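Nitrate reductase (Ulva prolifera, PDB 5YLY) probably catalyses the NADH-dependent reduction of nitrate to nitrite, the first step of nitrate assimilation, and carries bound FAD in its cytochrome b5 reductase domain. Local coordinates at residues Arg164-Ala169 with Thr259-Cys264; Glu193-Tyr198 with Ala251-Glu256; Ile243-Cys248 with His275-Lys280; Lys182-Asn187 with Pro220-Ile225. All blocks are in the same frame, centred on the assembly; numbering follows the deposited sequence.

All four contacts belong to one lobe, the Rossmann-type NAD-binding fold, and show how a parallel sheet is tied together and covered. Contact 1 joins strands 164-170 and 259-264; contact 2 sets the connection that follows helix 245-251 against the neighbouring strand 193-200. Contact 3 packs helices 245-251 and 267-280 on the sheet face bearing I168. Contact 4 joins the end of helix 174-185, which covers the opposite face, to strand 223-229. The centres of contacts 1 and 2 lie about 7 Å apart, those of contacts 3 and 4 about 23 Å. Along the chain the segments of contacts 2 and 4 alternate, as do those of contacts 1 and 3, so distant parts of the sequence interlock around one sheet.

Contact 1 (Arg164-Ala169 with Thr259-Cys264); sequences RINMIA and TISVLC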
loop_
_atom_site.group_PDB
_atom_site.type_symbol
_atom_site.label_atom_id
_atom_site.label_comp_id
_atom_site.label_asym_id
_atom_site.label_seq_id
_atom_site.Cartn_x
_atom_site.Cartn_y
_atom_site.Cartn_z
ATOM N N ARG A 164 6.424 17.582 1.775
ATOM C CA ARG A 164 6.433 16.818 0.528
ATOM C C ARG A 164 6.776 15.355 0.772
ATOM O O ARG A 164 7.696 15.050 1.547
ATOM C CB ARG A 164 7.415 17.437 -0.472
ATOM C CG ARG A 164 7.108 18.903 -0.835
ATOM C CD ARG A 164 8.009 19.468 -1.917
ATOM N NE ARG A 164 9.401 19.075 -1.730
ATOM C CZ ARG A 164 10.385 19.342 -2.582
ATOM N NH1 ARG A 164 11.612 18.920 -2.335
ATOM N NH2 ARG A 164 10.148 20.046 -3.683
ATOM N N ILE A 165 6.013 14.447 0.138
ATOM C CA ILE A 165 6.281 13.019 0.323
ATOM C C ILE A 165 6.397 12.351 -1.018
ATOM O O ILE A 165 5.422 12.345 -1.785
ATOM C CB ILE A 165 5.194 12.293 1.194
ATOM C CG1 ILE A 165 5.036 12.956 2.596
ATOM C CG2 ILE A 165 5.515 10.784 1.308
ATOM C CD1 ILE A 165 3.929 12.343 3.506
ATOM N N ASN A 166 7.552 11.698 -1.258
ATOM C CA ASN A 166 7.747 10.843 -2.415
ATOM C C ASN A 166 7.278 9.464 -2.009
ATOM O O ASN A 166 7.534 9.042 -0.885
ATOM C CB ASN A 166 9.242 10.737 -2.756
ATOM C CG ASN A 166 9.790 11.920 -3.469
ATOM O OD1 ASN A 166 9.065 12.636 -4.159
ATOM N ND2 ASN A 166 11.109 12.123 -3.345
ATOM N N MET A 167 6.653 8.736 -2.926
ATOM C CA MET A 167 6.218 7.378 -2.671
ATOM C C MET A 167 6.678 6.491 -3.796
ATOM O O MET A 167 6.444 6.800 -4.973
ATOM C CB MET A 167 4.687 7.319 -2.570
ATOM C CG MET A 167 4.139 8.206 -1.486
ATOM S SD MET A 167 2.365 8.109 -1.476
ATOM C CE MET A 167 2.076 8.965 0.002
ATOM N N ILE A 168 7.361 5.401 -3.443
ATOM C CA ILE A 168 7.776 4.451 -4.456
ATOM C C ILE A 168 7.168 3.115 -4.077
ATOM O O ILE A 168 7.464 2.587 -3.005
ATOM C CB ILE A 168 9.303 4.340 -4.685
ATOM C CG1 ILE A 168 9.980 5.720 -4.873
ATOM C CG2 ILE A 168 9.588 3.382 -5.855
ATOM C CD1 ILE A 168 11.580 5.582 -5.113
ATOM N N ALA A 169 6.354 2.575 -4.968
ATOM C CA ALA A 169 5.715 1.287 -4.763
ATOM C C ALA A 169 5.998 0.350 -5.904
ATOM O O ALA A 169 6.109 0.776 -7.053
ATOM C CB ALA A 169 4.201 1.474 -4.617
ATOM N N THR A 259 11.040 17.188 3.033
ATOM C CA THR A 259 10.743 16.172 2.001
ATOM C C THR A 259 11.253 14.825 2.466
ATOM O O THR A 259 12.422 14.698 2.860
ATOM C CB THR A 259 11.349 16.527 0.610
ATOM O OG1 THR A 259 10.958 17.842 0.246
ATOM C CG2 THR A 259 10.893 15.560 -0.500
ATOM N N ILE A 260 10.373 13.824 2.421
ATOM C CA ILE A 260 10.724 12.443 2.753
ATOM C C ILE A 260 10.334 11.561 1.584
ATOM O O ILE A 260 9.568 11.986 0.711
ATOM C CB ILE A 260 10.122 11.933 4.105
ATOM C CG1 ILE A 260 8.556 11.883 4.057
ATOM C CG2 ILE A 260 10.666 12.748 5.301
ATOM C CD1 ILE A 260 7.910 11.125 5.237
ATOM N N SER A 261 10.859 10.334 1.565
ATOM C CA SER A 261 10.488 9.327 0.579
ATOM C C SER A 261 10.094 8.097 1.365
ATOM O O SER A 261 10.764 7.769 2.353
ATOM C CB SER A 261 11.648 8.995 -0.365
ATOM O OG SER A 261 12.069 10.132 -1.096
ATOM N N VAL A 262 8.962 7.478 0.989
ATOM C CA VAL A 262 8.479 6.252 1.631
ATOM C C VAL A 262 8.419 5.165 0.582
ATOM O O VAL A 262 8.124 5.447 -0.578
ATOM C CB VAL A 262 7.182 6.419 2.473
ATOM C CG1 VAL A 262 7.427 7.325 3.676
ATOM C CG2 VAL A 262 6.016 6.935 1.620
ATOM N N LEU A 263 8.737 3.934 0.954
ATOM C CA LEU A 263 8.891 2.857 -0.008
ATOM C C LEU A 263 8.235 1.591 0.430
ATOM O O LEU A 263 8.306 1.238 1.604
ATOM C CB LEU A 263 10.406 2.542 -0.167
ATOM C CG LEU A 263 11.324 3.627 -0.763
ATOM C CD1 LEU A 263 11.821 4.579 0.307
ATOM C CD2 LEU A 263 12.583 2.984 -1.297
ATOM N N CYS A 264 7.660 0.864 -0.534
ATOM C CA CYS A 264 7.098 -0.450 -0.280
ATOM C C CYS A 264 7.086 -1.251 -1.555
ATOM O O CYS A 264 6.490 -0.852 -2.551
ATOM C CB CYS A 264 5.717 -0.385 0.365
ATOM S SG CYS A 264 5.142 -1.993 0.969
#
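I165 and M167 lie beside I260 and V262 in the parallel sheet of a Rossmann-type NAD-binding fold, where strands 164-169 and 259-264 run the same way with their short axes only 21° apart. Five backbone hydrogen bonds connect them: the NH groups of I260, V262 and C264 reach the carbonyls of R164, N166 and I168, while N166 N and I168 N reach I260 O and V262 O. The straightest, N166 N to I260 O, is 2.8 Å long with an angle of 174° at the hydrogen.

On the face covered by helix 174-185, I165 CG1 lies 4.0 Å from I260 CG1, the two side chains pointing the same way. M167 CG likewise runs alongside V262, 3.8 Å from its CG2. Farther on, this face carries C264, whose side chain comes within about 5 Å of the bound FAD.

The other face bears two polar pairs, R164 with T259 and N166 with S261, besides I168 and L263. At the strand start R164, in one of two modelled conformers, turns NE and NH1 onto T259 OG1, which lies in the guanidinium plane. N166 can be followed outward atom by atom. Its CB sits 3.3 Å from S261 OG, and a chi1 of -78° sets CG anti to the carbonyl carbon, still 3.7 Å from the same oxygen. The amide that ends the chain is gripped at both polar atoms, and ND2 also bonds F253 O. Across the strands, ND2 donates to S261 OG over 3.2 Å, the hydroxyl oxygen lying almost in the amide plane.

Contact 2 (Glu193-Tyr198 with Ala251-Glu256); sequences EIRLLY and ALFRYE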
loop_
_atom_site.group_PDB
_atom_site.type_symbol
_atom_site.label_atom_id
_atom_site.label_comp_id
_atom_site.label_asym_id
_atom_site.label_seq_id
_atom_site.Cartn_x
_atom_site.Cartn_y
_atom_site.Cartn_z
ATOM N N GLU A 193 2.192 17.815 -0.300
ATOM C CA GLU A 193 2.245 17.413 -1.707
ATOM C C GLU A 193 2.803 15.984 -1.791
ATOM O O GLU A 193 3.597 15.555 -0.936
ATOM C CB GLU A 193 3.148 18.335 -2.539
ATOM C CG GLU A 193 2.776 19.798 -2.563
ATOM C CD GLU A 193 3.808 20.606 -3.324
ATOM O OE1 GLU A 193 4.800 21.057 -2.708
ATOM O OE2 GLU A 193 3.647 20.747 -4.554
ATOM N N ILE A 194 2.420 15.276 -2.844
ATOM C CA ILE A 194 2.816 13.875 -3.017
ATOM C C ILE A 194 3.287 13.613 -4.432
ATOM O O ILE A 194 2.701 14.125 -5.379
ATOM C CB ILE A 194 1.586 12.939 -2.710
ATOM C CG1 ILE A 194 1.094 13.054 -1.240
ATOM C CG2 ILE A 194 1.855 11.465 -3.085
ATOM C CD1 ILE A 194 -0.395 12.521 -1.100
ATOM N N ARG A 195 4.298 12.747 -4.572
ATOM C CA ARG A 195 4.706 12.232 -5.873
ATOM C C ARG A 195 4.751 10.728 -5.756
ATOM O O ARG A 195 5.437 10.214 -4.876
ATOM C CB ARG A 195 6.094 12.765 -6.317
ATOM C CG ARG A 195 6.083 14.259 -6.656
ATOM C CD ARG A 195 5.227 14.583 -7.869
ATOM N NE ARG A 195 5.245 16.019 -8.174
ATOM C CZ ARG A 195 4.418 16.927 -7.650
ATOM N NH1 ARG A 195 3.495 16.565 -6.756
ATOM N NH2 ARG A 195 4.534 18.208 -7.985
ATOM N N LEU A 196 4.022 10.023 -6.616
ATOM C CA LEU A 196 4.071 8.569 -6.592
ATOM C C LEU A 196 4.746 8.027 -7.837
ATOM O O LEU A 196 4.430 8.446 -8.965
ATOM C CB LEU A 196 2.630 7.999 -6.466
ATOM C CG LEU A 196 2.470 6.467 -6.679
ATOM C CD1 LEU A 196 3.160 5.664 -5.558
ATOM C CD2 LEU A 196 0.968 6.089 -6.764
ATOM N N LEU A 197 5.641 7.056 -7.628
ATOM C CA LEU A 197 6.280 6.322 -8.712
ATOM C C LEU A 197 5.888 4.855 -8.492
ATOM O O LEU A 197 6.172 4.284 -7.443
ATOM C CB LEU A 197 7.795 6.556 -8.736
ATOM C CG LEU A 197 8.614 5.716 -9.761
ATOM C CD1 LEU A 197 8.106 5.918 -11.197
ATOM C CD2 LEU A 197 10.076 6.115 -9.737
ATOM N N TYR A 198 5.145 4.279 -9.437
ATOM C CA TYR A 198 4.610 2.930 -9.230
ATOM C C TYR A 198 5.122 1.993 -10.296
ATOM O O TYR A 198 4.810 2.177 -11.478
ATOM C CB TYR A 198 3.058 3.012 -9.199
ATOM C CG TYR A 198 2.286 1.753 -8.840
ATOM C CD1 TYR A 198 2.884 0.718 -8.116
ATOM C CD2 TYR A 198 0.936 1.617 -9.184
ATOM C CE1 TYR A 198 2.174 -0.446 -7.798
ATOM C CE2 TYR A 198 0.199 0.493 -8.810
ATOM C CZ TYR A 198 0.826 -0.543 -8.136
ATOM O OH TYR A 198 0.112 -1.677 -7.849
ATOM N N ALA A 251 9.932 11.783 -12.001
ATOM C CA ALA A 251 8.737 11.486 -11.216
ATOM C C ALA A 251 8.691 12.006 -9.808
ATOM O O ALA A 251 7.590 12.154 -9.281
ATOM C CB ALA A 251 8.543 9.969 -11.180
ATOM N N LEU A 252 9.851 12.212 -9.156
ATOM C CA LEU A 252 9.871 12.542 -7.729
ATOM C C LEU A 252 10.504 13.867 -7.351
ATOM O O LEU A 252 11.236 14.458 -8.142
ATOM C CB LEU A 252 10.605 11.389 -6.984
ATOM C CG LEU A 252 10.092 9.946 -7.253
ATOM C CD1 LEU A 252 11.013 8.942 -6.627
ATOM C CD2 LEU A 252 8.619 9.753 -6.722
ATOM N N PHE A 253 10.264 14.306 -6.107
ATOM C CA PHE A 253 10.909 15.514 -5.576
ATOM C C PHE A 253 12.354 15.195 -5.174
ATOM O O PHE A 253 12.630 14.100 -4.663
ATOM C CB PHE A 253 10.187 15.997 -4.294
ATOM C CG PHE A 253 8.756 16.453 -4.446
ATOM C CD1 PHE A 253 8.435 17.543 -5.253
ATOM C CD2 PHE A 253 7.737 15.835 -3.734
ATOM C CE1 PHE A 253 7.114 17.983 -5.366
ATOM C CE2 PHE A 253 6.416 16.290 -3.830
ATOM C CZ PHE A 253 6.116 17.363 -4.648
ATOM N N ARG A 254 13.264 16.172 -5.333
ATOM C CA ARG A 254 14.632 16.027 -4.836
ATOM C C ARG A 254 14.556 16.299 -3.334
ATOM O O ARG A 254 13.592 16.925 -2.880
ATOM C CB ARG A 254 15.565 17.056 -5.494
ATOM C CG ARG A 254 15.861 16.746 -6.956
ATOM C CD ARG A 254 17.107 17.443 -7.479
ATOM N NE ARG A 254 18.363 16.827 -7.044
ATOM C CZ ARG A 254 18.947 15.778 -7.618
ATOM N NH1 ARG A 254 20.086 15.298 -7.133
ATOM N NH2 ARG A 254 18.390 15.190 -8.667
ATOM N N TYR A 255 15.541 15.841 -2.557
ATOM C CA TYR A 255 15.528 16.133 -1.125
ATOM C C TYR A 255 15.768 17.633 -0.829
ATOM O O TYR A 255 16.615 18.279 -1.436
ATOM C CB TYR A 255 16.546 15.273 -0.337
ATOM C CG TYR A 255 16.667 15.704 1.112
ATOM C CD1 TYR A 255 15.638 15.460 2.020
ATOM C CD2 TYR A 255 17.751 16.469 1.545
ATOM C CE1 TYR A 255 15.708 15.920 3.336
ATOM C CE2 TYR A 255 17.826 16.940 2.856
ATOM C CZ TYR A 255 16.807 16.655 3.751
ATOM O OH TYR A 255 16.875 17.110 5.045
ATOM N N GLU A 256 15.014 18.144 0.132
ATOM C CA GLU A 256 15.075 19.467 0.747
ATOM C C GLU A 256 14.538 19.212 2.158
ATOM O O GLU A 256 13.689 18.326 2.296
ATOM C CB GLU A 256 14.110 20.448 0.043
ATOM C CG GLU A 256 14.671 21.175 -1.167
ATOM C CD GLU A 256 13.611 21.935 -1.946
ATOM O OE1 GLU A 256 12.819 22.674 -1.320
ATOM O OE2 GLU A 256 13.561 21.774 -3.188
HETATM O O HOH W 1 5.076 11.307 -9.942
#
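R195 and L252 mark the nearest backbone approach, with CA atoms 5.5 Å apart, as segment 251-256 leaves helix 245-251 and passes strand 193-198 with the touching parts running 139° apart. No direct hydrogen bond spans this junction of the Rossmann-type sheet with its covering connection, though a water lies 2.7 Å from A251 O and close to L196 O as well.

The side chains carry the contact. L252 CD2 fits against L197 CB at 3.9 Å and also touches R195 O, while L197 CD1 reaches A251 CB. F253 and R195 bury the most surface. R195 CG stands over one face of the F253 ring, offset toward the rim and 3.6 Å from the centroid, in a CH-pi contact. A bend at chi2 (-65°) turns CD out of the line of the chain, and farther along F253 CZ lies over the centre of the guanidinium, 3.5 Å from R195 CZ. The two planes are inclined by 40°, so this is no parallel stack. E193 CB adds a contact to F253 CZ.

An alanine in place of R195 would probably leave the F253 ring uncovered on that face and freer to turn, and I194 O without its NH1 donor.

That donor bond, R195 NH1 to I194 O at 2.9 Å, holds the guanidinium by its edge, which implies that the cation can satisfy a carbonyl while its flat side and CG serve as packing surface for an aromatic ring.

Contact 3 (Ile243-Cys248 with His275-Lys280); sequences IDLDMC and HPNLEK
N277 pushes its side chain against the first turn of helix 245-251, where it meets D244, L245 and C248 together. Its CG is anti to the carbonyl carbon (chi1 -69°), and the amide that follows lies close against the backbone. N277 OD1 comes 3.3 Å from L245 CB and 3.2 Å from L245 N, but the angle is too poor for that N-H to be hydrogen-bonded to it. The carbonyl oxygen nonetheless faces the start of a helix, a position that the helix dipole would probably favour. N277 ND2 lies 3.6 Å from D244 CA and donates to A273 O within its own helix. Closer to the backbone, N277 CB packs on C248 SG at 3.9 Å.

These are two of the helices that flank the parallel sheet of the Rossmann-type NAD-binding fold: I243 and L278, one from each segment, both touch I168 on the strand below. The turn that receives N277 is itself closed by an N-cap, D244 OD1 accepting from M247 N at 3.0 Å nearly along the carboxylate C-O bond.

Toward the solvent-facing side the packing becomes aliphatic. L245 has CG anti to its backbone N (chi1 -176°). Beyond it the two methyls have different partners. CD1 settles 3.7 Å from N277 O and 3.9 Å from K280 CB, whereas CD2 approaches K280 CD at 4.2 Å. K280 stretches out fully beyond CG, and its methylene chain passes L245 at about a right angle.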
loop_
_atom_site.group_PDB
_atom_site.type_symbol
_atom_site.label_atom_id
_atom_site.label_comp_id
_atom_site.label_asym_id
_atom_site.label_seq_id
_atom_site.Cartn_x
_atom_site.Cartn_y
_atom_site.Cartn_z
ATOM N N ILE A 243 13.249 1.047 -12.305
ATOM C CA ILE A 243 13.405 2.386 -11.753
ATOM C C ILE A 243 14.922 2.735 -11.816
ATOM O O ILE A 243 15.756 1.921 -11.421
ATOM C CB ILE A 243 12.835 2.435 -10.316
ATOM C CG1 ILE A 243 11.295 2.188 -10.316
ATOM C CG2 ILE A 243 13.174 3.753 -9.632
ATOM C CD1 ILE A 243 10.680 1.909 -8.980
ATOM N N ASP A 244 15.261 3.894 -12.406
ATOM C CA ASP A 244 16.631 4.390 -12.508
ATOM C C ASP A 244 16.666 5.856 -12.068
ATOM O O ASP A 244 15.613 6.412 -11.726
ATOM C CB ASP A 244 17.239 4.157 -13.914
ATOM C CG ASP A 244 16.617 4.895 -15.101
ATOM O OD1 ASP A 244 15.664 5.679 -14.892
ATOM O OD2 ASP A 244 17.089 4.691 -16.237
ATOM N N LEU A 245 17.858 6.469 -12.025
ATOM C CA LEU A 245 17.997 7.864 -11.585
ATOM C C LEU A 245 17.139 8.824 -12.401
ATOM O O LEU A 245 16.474 9.671 -11.813
ATOM C CB LEU A 245 19.474 8.323 -11.583
ATOM C CG LEU A 245 19.739 9.743 -11.047
ATOM C CD1 LEU A 245 19.291 9.902 -9.595
ATOM C CD2 LEU A 245 21.203 10.136 -11.213
ATOM N N ASP A 246 17.164 8.695 -13.748
ATOM C CA ASP A 246 16.385 9.537 -14.670
ATOM C C ASP A 246 14.893 9.456 -14.355
ATOM O O ASP A 246 14.228 10.483 -14.287
ATOM C CB ASP A 246 16.621 9.125 -16.133
ATOM C CG ASP A 246 16.867 10.294 -17.061
ATOM O OD1 ASP A 246 15.955 11.144 -17.200
ATOM O OD2 ASP A 246 17.992 10.388 -17.608
ATOM N N MET A 247 14.376 8.240 -14.139
ATOM C CA MET A 247 12.974 8.053 -13.808
ATOM C C MET A 247 12.626 8.692 -12.463
ATOM O O MET A 247 11.573 9.337 -12.349
ATOM C CB MET A 247 12.606 6.578 -13.816
ATOM C CG MET A 247 11.105 6.344 -13.847
ATOM S SD MET A 247 10.747 4.573 -13.738
ATOM C CE MET A 247 11.620 3.954 -15.181
ATOM N N CYS A 248 13.514 8.528 -11.448
ATOM C CA CYS A 248 13.297 9.133 -10.125
ATOM C C CYS A 248 13.323 10.660 -10.227
ATOM O O CYS A 248 12.523 11.316 -9.571
ATOM C CB CYS A 248 14.327 8.626 -9.116
ATOM S SG CYS A 248 14.141 6.876 -8.679
ATOM N N HIS A 275 16.772 2.864 -3.305
ATOM C CA HIS A 275 17.672 3.543 -2.372
ATOM C C HIS A 275 18.906 4.144 -3.039
ATOM O O HIS A 275 19.221 5.291 -2.724
ATOM C CB HIS A 275 18.065 2.645 -1.189
ATOM C CG HIS A 275 16.951 2.465 -0.207
ATOM N ND1 HIS A 275 16.529 3.499 0.596
ATOM C CD2 HIS A 275 16.218 1.369 0.074
ATOM C CE1 HIS A 275 15.543 3.004 1.325
ATOM N NE2 HIS A 275 15.327 1.723 1.048
ATOM N N PRO A 276 19.614 3.444 -3.963
ATOM C CA PRO A 276 20.786 4.071 -4.595
ATOM C C PRO A 276 20.470 5.397 -5.303
ATOM O O PRO A 276 21.235 6.360 -5.198
ATOM C CB PRO A 276 21.277 2.989 -5.564
ATOM C CG PRO A 276 20.798 1.709 -4.975
ATOM C CD PRO A 276 19.431 2.061 -4.459
ATOM N N ASN A 277 19.335 5.437 -6.004
ATOM C CA ASN A 277 18.871 6.597 -6.760
ATOM C C ASN A 277 18.322 7.706 -5.857
ATOM O O ASN A 277 18.595 8.879 -6.117
ATOM C CB ASN A 277 17.890 6.151 -7.846
ATOM C CG ASN A 277 18.618 5.370 -8.927
ATOM O OD1 ASN A 277 19.656 5.800 -9.431
ATOM N ND2 ASN A 277 18.173 4.160 -9.226
ATOM N N LEU A 278 17.591 7.353 -4.771
ATOM C CA LEU A 278 17.117 8.364 -3.812
ATOM C C LEU A 278 18.331 8.980 -3.090
ATOM O O LEU A 278 18.363 10.196 -2.856
ATOM C CB LEU A 278 16.146 7.766 -2.787
ATOM C CG LEU A 278 14.801 7.293 -3.325
ATOM C CD1 LEU A 278 14.092 6.428 -2.305
ATOM C CD2 LEU A 278 13.892 8.470 -3.695
ATOM N N GLU A 279 19.339 8.148 -2.760
ATOM C CA GLU A 279 20.560 8.606 -2.101
ATOM C C GLU A 279 21.263 9.664 -2.979
ATOM O O GLU A 279 21.748 10.677 -2.460
ATOM C CB GLU A 279 21.497 7.428 -1.811
ATOM C CG GLU A 279 22.269 7.561 -0.502
ATOM C CD GLU A 279 21.601 6.989 0.741
ATOM O OE1 GLU A 279 22.266 6.954 1.802
ATOM O OE2 GLU A 279 20.423 6.571 0.660
ATOM N N LYS A 280 21.231 9.461 -4.317
ATOM C CA LYS A 280 21.793 10.407 -5.284
ATOM C C LYS A 280 20.959 11.691 -5.340
ATOM O O LYS A 280 21.515 12.757 -5.627
ATOM C CB LYS A 280 21.901 9.759 -6.666
ATOM C CG LYS A 280 23.095 8.821 -6.786
ATOM C CD LYS A 280 23.070 8.072 -8.094
ATOM C CE LYS A 280 24.304 7.228 -8.281
ATOM N NZ LYS A 280 24.188 6.384 -9.498
#

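Contact 4 (Lys182-Asn187 with Pro220-Ile225); sequences KAILSN and PDRVKI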
loop_
_atom_site.group_PDB
_atom_site.type_symbol
_atom_site.label_atom_id
_atom_site.label_comp_id
_atom_site.label_asym_id
_atom_site.label_seq_id
_atom_site.Cartn_x
_atom_site.Cartn_y
_atom_site.Cartn_z
ATOM N N LYS A 182 -4.679 8.856 0.522
ATOM C CA LYS A 182 -6.051 9.224 0.904
ATOM C C LYS A 182 -6.114 10.045 2.198
ATOM O O LYS A 182 -6.876 11.023 2.278
ATOM C CB LYS A 182 -6.903 7.983 1.040
ATOM C CG LYS A 182 -7.241 7.366 -0.321
ATOM C CD LYS A 182 -7.885 6.007 -0.105
ATOM C CE LYS A 182 -9.300 6.116 0.372
ATOM N NZ LYS A 182 -9.827 4.777 0.722
ATOM N N ALA A 183 -5.304 9.675 3.194
ATOM C CA ALA A 183 -5.300 10.392 4.486
ATOM C C ALA A 183 -4.910 11.863 4.291
ATOM O O ALA A 183 -5.477 12.746 4.940
ATOM C CB ALA A 183 -4.325 9.729 5.443
ATOM N N ILE A 184 -4.003 12.126 3.340
ATOM C CA ILE A 184 -3.526 13.478 3.041
ATOM C C ILE A 184 -4.510 14.245 2.155
ATOM O O ILE A 184 -4.813 15.405 2.423
ATOM C CB ILE A 184 -2.110 13.405 2.370
ATOM C CG1 ILE A 184 -1.049 12.930 3.398
ATOM C CG2 ILE A 184 -1.699 14.763 1.772
ATOM C CD1 ILE A 184 0.318 12.644 2.744
ATOM N N LEU A 185 -4.933 13.622 1.076
ATOM C CA LEU A 185 -5.746 14.317 0.077
ATOM C C LEU A 185 -7.188 14.533 0.494
ATOM O O LEU A 185 -7.807 15.510 0.068
ATOM C CB LEU A 185 -5.638 13.579 -1.288
ATOM C CG LEU A 185 -4.214 13.518 -1.906
ATOM C CD1 LEU A 185 -4.177 12.616 -3.102
ATOM C CD2 LEU A 185 -3.669 14.907 -2.252
ATOM N N SER A 186 -7.734 13.645 1.314
ATOM C CA SER A 186 -9.135 13.759 1.778
ATOM C C SER A 186 -9.265 14.651 3.030
ATOM O O SER A 186 -10.374 14.888 3.538
ATOM C CB SER A 186 -9.734 12.369 2.004
ATOM O OG SER A 186 -9.280 11.852 3.247
ATOM N N ASN A 187 -8.138 15.177 3.519
ATOM C CA ASN A 187 -8.170 16.020 4.693
ATOM C C ASN A 187 -8.303 17.472 4.233
ATOM O O ASN A 187 -7.498 17.904 3.415
ATOM C CB ASN A 187 -6.920 15.775 5.552
ATOM C CG ASN A 187 -7.010 16.487 6.885
ATOM O OD1 ASN A 187 -7.199 17.700 6.975
ATOM N ND2 ASN A 187 -6.837 15.756 7.964
ATOM N N PRO A 220 -5.167 17.922 -8.675
ATOM C CA PRO A 220 -4.078 18.066 -9.656
ATOM C C PRO A 220 -2.866 18.858 -9.205
ATOM O O PRO A 220 -1.785 18.620 -9.725
ATOM C CB PRO A 220 -4.772 18.743 -10.853
ATOM C CG PRO A 220 -5.937 19.455 -10.246
ATOM C CD PRO A 220 -6.427 18.445 -9.255
ATOM N N ASP A 221 -3.042 19.788 -8.249
ATOM C CA ASP A 221 -1.882 20.567 -7.830
ATOM C C ASP A 221 -1.193 19.974 -6.616
ATOM O O ASP A 221 -0.212 20.552 -6.159
ATOM C CB ASP A 221 -2.287 22.025 -7.556
ATOM C CG ASP A 221 -2.692 22.811 -8.778
ATOM O OD1 ASP A 221 -2.524 22.299 -9.895
ATOM O OD2 ASP A 221 -3.123 23.957 -8.621
ATOM N N ARG A 222 -1.714 18.856 -6.068
ATOM C CA ARG A 222 -1.160 18.255 -4.848
ATOM C C ARG A 222 -0.523 16.888 -5.078
ATOM O O ARG A 222 0.250 16.441 -4.249
ATOM C CB ARG A 222 -2.219 18.193 -3.708
ATOM C CG ARG A 222 -2.391 19.569 -3.039
ATOM C CD ARG A 222 -2.378 19.486 -1.529
ATOM N NE ARG A 222 -3.722 19.154 -1.038
ATOM C CZ ARG A 222 -3.946 18.238 -0.126
ATOM N NH1 ARG A 222 -2.931 17.636 0.474
ATOM N NH2 ARG A 222 -5.193 17.943 0.235
ATOM N N VAL A 223 -0.814 16.250 -6.200
ATOM C CA VAL A 223 -0.251 14.916 -6.457
ATOM C C VAL A 223 0.036 14.708 -7.933
ATOM O O VAL A 223 -0.669 15.260 -8.796
ATOM C CB VAL A 223 -1.201 13.812 -5.859
ATOM C CG1 VAL A 223 -2.560 13.774 -6.565
ATOM C CG2 VAL A 223 -0.546 12.420 -5.874
ATOM N N LYS A 224 1.095 13.938 -8.215
ATOM C CA LYS A 224 1.413 13.430 -9.555
ATOM C C LYS A 224 1.707 11.956 -9.413
ATOM O O LYS A 224 2.290 11.524 -8.400
ATOM C CB LYS A 224 2.594 14.139 -10.202
ATOM C CG LYS A 224 2.266 15.569 -10.616
ATOM C CD LYS A 224 3.417 16.184 -11.439
ATOM C CE LYS A 224 3.202 17.666 -11.645
ATOM N NZ LYS A 224 1.963 17.940 -12.421
ATOM N N ILE A 225 1.292 11.175 -10.418
ATOM C CA ILE A 225 1.534 9.737 -10.406
ATOM C C ILE A 225 2.234 9.351 -11.702
ATOM O O ILE A 225 1.811 9.783 -12.785
ATOM C CB ILE A 225 0.222 8.943 -10.170
ATOM C CG1 ILE A 225 -0.449 9.310 -8.803
ATOM C CG2 ILE A 225 0.475 7.420 -10.244
ATOM C CD1 ILE A 225 -1.851 9.005 -8.724
#
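The last turn of helix 174-185, the crossover helix between strands 164-170 and 193-200 of the Rossmann-type fold, meets the entrance of strand 223-229 through I184 and L185 on one side and R222 and V223 on the other. L185 and R222 slide past each other in opposite directions. L185 CD2 lies 3.9 Å from R222 CB and also lies over one face of the guanidinium, above its centre. The other methyl, L185 CD1, reaches V223 CG1 at 4.0 Å.

R222 is bent at both chi2 and chi3 (-84°), the latter turning NE out of the line of the methylenes. I184 O lies at the guanidinium edge, in its plane, and takes a weak hydrogen bond of 3.4 Å from R222 NH2. R222 NH1 touches I184 CG2 but has its stronger partner elsewhere, in T192 O.

An alanine in place of R222 would probably leave T192 O without this donor and open a gap beside the L185 methyl.

Since I184 O and L185 O, 3.6 Å from R222 NH2, belong to the carboxyl end of a helix, the arginine's positive charge is likely to be favourable there, even though the direct bond is weak.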